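Local structure of TPR repeat-containing protein (Cytophaga hutchinsonii, 3U4T) at residues 124-135 / 147-157. The protein is of unknown function but, as a tetratricopeptide-repeat protein, probably serves as a helical scaffold that binds other proteins. The protein carries 1 engineered substitution. Residues are numbered along the deposited sequence; the frame is centred on the assembly and turned at random.
Engineered in segment 124-135: Glu132 (natural residue Ser).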
loop_
_atom_site.group_PDB
_atom_site.type_symbol
_atom_site.label_atom_id
_atom_site.label_comp_id
_atom_site.label_asym_id
_atom_site.label_seq_id
_atom_site.Cartn_x
_atom_site.Cartn_y
_atom_site.Cartn_z
ATOM N N PHE A 124 13.639 -5.411 -6.490
ATOM C CA PHE A 124 13.229 -4.064 -6.779
ATOM C C PHE A 124 13.214 -3.743 -8.257
ATOM O O PHE A 124 12.317 -3.047 -8.723
ATOM C CB PHE A 124 14.078 -3.106 -5.943
ATOM C CG PHE A 124 13.892 -3.316 -4.472
ATOM C CD1 PHE A 124 12.648 -3.109 -3.890
ATOM C CD2 PHE A 124 14.927 -3.806 -3.682
ATOM C CE1 PHE A 124 12.428 -3.390 -2.550
ATOM C CE2 PHE A 124 14.718 -4.093 -2.335
ATOM C CZ PHE A 124 13.463 -3.886 -1.768
ATOM N N PRO A 125 14.181 -4.260 -9.024
ATOM C CA PRO A 125 14.137 -3.941 -10.455
ATOM C C PRO A 125 12.838 -4.445 -11.098
ATOM O O PRO A 125 12.167 -3.729 -11.866
ATOM C CB PRO A 125 15.374 -4.646 -10.999
ATOM C CG PRO A 125 16.338 -4.499 -9.859
ATOM C CD PRO A 125 15.468 -4.877 -8.663
ATOM N N LEU A 126 12.465 -5.673 -10.779
ATOM C CA LEU A 126 11.242 -6.220 -11.351
ATOM C C LEU A 126 10.052 -5.402 -10.833
ATOM O O LEU A 126 9.200 -4.977 -11.607
ATOM C CB LEU A 126 11.108 -7.701 -10.969
ATOM C CG LEU A 126 10.059 -8.583 -11.641
ATOM C CD1 LEU A 126 10.132 -8.400 -13.146
ATOM C CD2 LEU A 126 10.314 -10.039 -11.266
ATOM N N ALA A 127 10.008 -5.165 -9.523
ATOM C CA ALA A 127 8.927 -4.384 -8.909
ATOM C C ALA A 127 8.789 -3.006 -9.565
ATOM O O ALA A 127 7.680 -2.565 -9.893
ATOM C CB ALA A 127 9.188 -4.220 -7.413
ATOM N N ILE A 128 9.919 -2.331 -9.751
ATOM C CA ILE A 128 9.928 -1.024 -10.381
ATOM C C ILE A 128 9.439 -1.113 -11.817
ATOM O O ILE A 128 8.624 -0.290 -12.249
ATOM C CB ILE A 128 11.338 -0.425 -10.416
ATOM C CG1 ILE A 128 11.839 -0.185 -8.995
ATOM C CG2 ILE A 128 11.319 0.873 -11.223
ATOM C CD1 ILE A 128 13.260 0.310 -8.951
ATOM N N GLN A 129 9.953 -2.096 -12.563
ATOM C CA GLN A 129 9.555 -2.263 -13.965
ATOM C C GLN A 129 8.047 -2.288 -14.105
ATOM O O GLN A 129 7.481 -1.564 -14.934
ATOM C CB GLN A 129 10.094 -3.562 -14.582
ATOM C CG GLN A 129 9.482 -3.787 -15.971
ATOM C CD GLN A 129 9.330 -5.246 -16.376
ATOM O OE1 GLN A 129 8.514 -5.566 -17.236
ATOM N NE2 GLN A 129 10.131 -6.133 -15.779
ATOM N N TYR A 130 7.402 -3.130 -13.298
ATOM C CA TYR A 130 5.957 -3.270 -13.335
ATOM C C TYR A 130 5.194 -2.094 -12.739
ATOM O O TYR A 130 4.112 -1.747 -13.223
ATOM C CB TYR A 130 5.538 -4.572 -12.658
ATOM C CG TYR A 130 5.499 -5.755 -13.603
ATOM C CD1 TYR A 130 4.289 -6.235 -14.110
ATOM C CD2 TYR A 130 6.670 -6.375 -14.015
ATOM C CE1 TYR A 130 4.252 -7.316 -15.014
ATOM C CE2 TYR A 130 6.644 -7.449 -14.915
ATOM C CZ TYR A 130 5.433 -7.908 -15.408
ATOM O OH TYR A 130 5.413 -8.949 -16.306
HETATM N N MSE A 131 5.738 -1.486 -11.685
HETATM C CA MSE A 131 5.074 -0.332 -11.098
HETATM C C MSE A 131 5.075 0.818 -12.112
HETATM O O MSE A 131 4.148 1.620 -12.139
HETATM C CB MSE A 131 5.765 0.096 -9.804
HETATM C CG MSE A 131 5.216 -0.593 -8.555
HETATM SE SE MSE A 131 6.265 -0.160 -7.016
HETATM C CE MSE A 131 5.650 -1.600 -5.860
ATOM N N GLU A 132 6.100 0.883 -12.959
ATOM C CA GLU A 132 6.188 1.928 -13.972
ATOM C C GLU A 132 5.200 1.722 -15.117
ATOM O O GLU A 132 4.920 2.663 -15.871
ATOM C CB GLU A 132 7.606 2.018 -14.539
ATOM C CG GLU A 132 8.637 2.584 -13.574
ATOM C CD GLU A 132 10.012 2.648 -14.194
ATOM O OE1 GLU A 132 10.368 1.687 -14.894
ATOM O OE2 GLU A 132 10.745 3.638 -13.988
ATOM N N LYS A 133 4.683 0.497 -15.254
ATOM C CA LYS A 133 3.706 0.178 -16.303
ATOM C C LYS A 133 2.408 0.935 -16.060
ATOM O O LYS A 133 1.557 1.012 -16.937
ATOM C CB LYS A 133 3.380 -1.319 -16.331
ATOM C CG LYS A 133 4.462 -2.235 -16.931
ATOM C CD LYS A 133 3.895 -3.652 -17.101
ATOM C CE LYS A 133 4.975 -4.695 -17.404
ATOM N NZ LYS A 133 5.739 -4.433 -18.658
ATOM N N GLN A 134 2.248 1.474 -14.857
ATOM C CA GLN A 134 1.046 2.233 -14.531
ATOM C C GLN A 134 1.194 3.680 -14.975
ATOM O O GLN A 134 0.214 4.328 -15.324
ATOM C CB GLN A 134 0.799 2.217 -13.032
ATOM C CG GLN A 134 0.385 0.887 -12.467
ATOM C CD GLN A 134 0.623 0.840 -10.983
ATOM O OE1 GLN A 134 -0.186 0.328 -10.225
ATOM N NE2 GLN A 134 1.756 1.372 -10.563
ATOM N N ILE A 135 2.427 4.174 -14.963
ATOM C CA ILE A 135 2.694 5.556 -15.337
ATOM C C ILE A 135 2.284 5.933 -16.754
ATOM O O ILE A 135 2.704 5.319 -17.737
ATOM C CB ILE A 135 4.192 5.915 -15.166
ATOM C CG1 ILE A 135 4.667 5.535 -13.765
ATOM C CG2 ILE A 135 4.395 7.426 -15.349
ATOM C CD1 ILE A 135 3.938 6.260 -12.674
ATOM N N GLU A 147 4.229 4.221 -3.807
ATOM C CA GLU A 147 4.783 2.877 -3.849
ATOM C C GLU A 147 5.938 2.770 -4.826
ATOM O O GLU A 147 6.835 1.950 -4.647
ATOM C CB GLU A 147 3.691 1.867 -4.205
ATOM C CG GLU A 147 2.952 1.352 -2.976
ATOM C CD GLU A 147 1.587 0.799 -3.300
ATOM O OE1 GLU A 147 1.274 0.654 -4.504
ATOM O OE2 GLU A 147 0.830 0.508 -2.347
ATOM N N LEU A 148 5.921 3.605 -5.858
ATOM C CA LEU A 148 6.992 3.577 -6.827
ATOM C C LEU A 148 8.216 4.226 -6.199
ATOM O O LEU A 148 9.333 3.721 -6.344
ATOM C CB LEU A 148 6.571 4.306 -8.106
ATOM C CG LEU A 148 7.615 4.427 -9.228
ATOM C CD1 LEU A 148 8.253 3.080 -9.552
ATOM C CD2 LEU A 148 6.933 5.006 -10.450
ATOM N N GLY A 149 8.006 5.325 -5.476
ATOM C CA GLY A 149 9.119 6.010 -4.828
ATOM C C GLY A 149 9.834 5.116 -3.825
ATOM O O GLY A 149 11.074 5.124 -3.711
ATOM N N GLN A 150 9.045 4.337 -3.092
ATOM C CA GLN A 150 9.595 3.424 -2.117
ATOM C C GLN A 150 10.420 2.367 -2.834
ATOM O O GLN A 150 11.481 1.963 -2.352
ATOM C CB GLN A 150 8.479 2.751 -1.330
ATOM C CG GLN A 150 7.708 3.694 -0.428
ATOM C CD GLN A 150 6.657 2.962 0.362
ATOM O OE1 GLN A 150 5.643 2.539 -0.178
ATOM N NE2 GLN A 150 6.907 2.782 1.648
ATOM N N ALA A 151 9.942 1.908 -3.986
ATOM C CA ALA A 151 10.697 0.893 -4.718
ATOM C C ALA A 151 12.044 1.483 -5.106
ATOM O O ALA A 151 13.072 0.842 -4.924
ATOM C CB ALA A 151 9.942 0.440 -5.953
ATOM N N TYR A 152 12.033 2.706 -5.635
ATOM C CA TYR A 152 13.268 3.389 -6.021
ATOM C C TYR A 152 14.207 3.527 -4.818
ATOM O O TYR A 152 15.388 3.206 -4.897
ATOM C CB TYR A 152 12.961 4.786 -6.578
ATOM C CG TYR A 152 12.379 4.819 -7.972
ATOM C CD1 TYR A 152 12.883 3.995 -8.981
ATOM C CD2 TYR A 152 11.370 5.721 -8.303
ATOM C CE1 TYR A 152 12.401 4.070 -10.283
ATOM C CE2 TYR A 152 10.878 5.806 -9.609
ATOM C CZ TYR A 152 11.397 4.979 -10.592
ATOM O OH TYR A 152 10.911 5.061 -11.877
ATOM N N TYR A 153 13.665 4.007 -3.704
ATOM C CA TYR A 153 14.437 4.208 -2.483
ATOM C C TYR A 153 15.191 2.964 -2.053
ATOM O O TYR A 153 16.394 3.003 -1.810
ATOM C CB TYR A 153 13.510 4.631 -1.339
ATOM C CG TYR A 153 14.197 4.775 0.005
ATOM C CD1 TYR A 153 14.799 5.978 0.380
ATOM C CD2 TYR A 153 14.217 3.718 0.913
ATOM C CE1 TYR A 153 15.396 6.132 1.634
ATOM C CE2 TYR A 153 14.816 3.853 2.171
ATOM C CZ TYR A 153 15.402 5.066 2.527
ATOM O OH TYR A 153 15.992 5.214 3.768
ATOM N N TYR A 154 14.470 1.856 -1.939
ATOM C CA TYR A 154 15.094 0.627 -1.509
ATOM C C TYR A 154 15.986 0.070 -2.595
ATOM O O TYR A 154 16.792 -0.822 -2.342
ATOM C CB TYR A 154 14.025 -0.370 -1.063
ATOM C CG TYR A 154 13.436 0.004 0.268
ATOM C CD1 TYR A 154 14.228 0.056 1.410
ATOM C CD2 TYR A 154 12.087 0.313 0.391
ATOM C CE1 TYR A 154 13.683 0.409 2.648
ATOM C CE2 TYR A 154 11.535 0.663 1.622
ATOM C CZ TYR A 154 12.333 0.709 2.743
ATOM O OH TYR A 154 11.771 1.054 3.962
ATOM N N ASN A 155 15.858 0.608 -3.805
ATOM C CA ASN A 155 16.719 0.171 -4.902
ATOM C C ASN A 155 17.886 1.146 -4.968
ATOM O O ASN A 155 18.680 1.158 -5.919
ATOM C CB ASN A 155 15.979 0.158 -6.238
ATOM C CG ASN A 155 16.699 -0.679 -7.283
ATOM O OD1 ASN A 155 17.147 -1.793 -6.994
ATOM N ND2 ASN A 155 16.804 -0.159 -8.501
ATOM N N LYS A 156 17.966 1.968 -3.929
ATOM C CA LYS A 156 19.018 2.951 -3.769
ATOM C C LYS A 156 19.065 4.023 -4.850
ATOM O O LYS A 156 20.108 4.624 -5.079
ATOM C CB LYS A 156 20.373 2.244 -3.661
ATOM C CG LYS A 156 20.493 1.295 -2.470
ATOM C CD LYS A 156 21.864 0.633 -2.424
ATOM C CE LYS A 156 21.992 -0.349 -1.257
ATOM N NZ LYS A 156 21.087 -1.534 -1.380
ATOM N N GLU A 157 17.941 4.259 -5.520
ATOM C CA GLU A 157 17.879 5.314 -6.533
ATOM C C GLU A 157 17.147 6.451 -5.824
ATOM O O GLU A 157 16.002 6.773 -6.145
ATOM C CB GLU A 157 17.089 4.862 -7.760
ATOM C CG GLU A 157 17.643 3.624 -8.430
ATOM C CD GLU A 157 16.940 3.299 -9.741
ATOM O OE1 GLU A 157 17.129 4.045 -10.726
ATOM O OE2 GLU A 157 16.190 2.304 -9.787
#
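A tyrosine hydroxyl and an engineered carboxylate make the one hydrogen bond between segments 124-135 and 147-157: Tyr152 OH donates to Glu132 OE2 over 2.6 Å. The oxygen lies at the ring edge and is met on its anti side, 26° out of the carboxylate plane, with carboxylate and ring planes 77° apart. Tyr152 starts out away from helix 124-131, but with CG anti to the carbonyl carbon (chi1 -75°) the ring end returns toward Ile128, and Ile128 CG2 touches Tyr152 CE1 at 3.5 Å. Leu148 CD1 lies over one face of that ring. A phenylalanine in place of Tyr152 would probably keep this packing but leave the Glu132 carboxylate without its donor from the neighbouring segment. Between the helices, Ile128 CG1 presses on Ala151 CB at 3.6 Å, and the extended selenomethionine Met131 carries SE to within 3.2 Å of Glu147 O. At the other end Tyr154 CB sits over the Phe124 ring, a CH-pi contact 3.8 Å from its centroid. Asn155 ND2 donates to Glu157 OE2 (2.8 Å) where a Schellman motif ends helix 142-154. This tetratricopeptide-type seam is thus mainly apolar; with the natural serine at Glu132, its crossing bond would probably be absent or different.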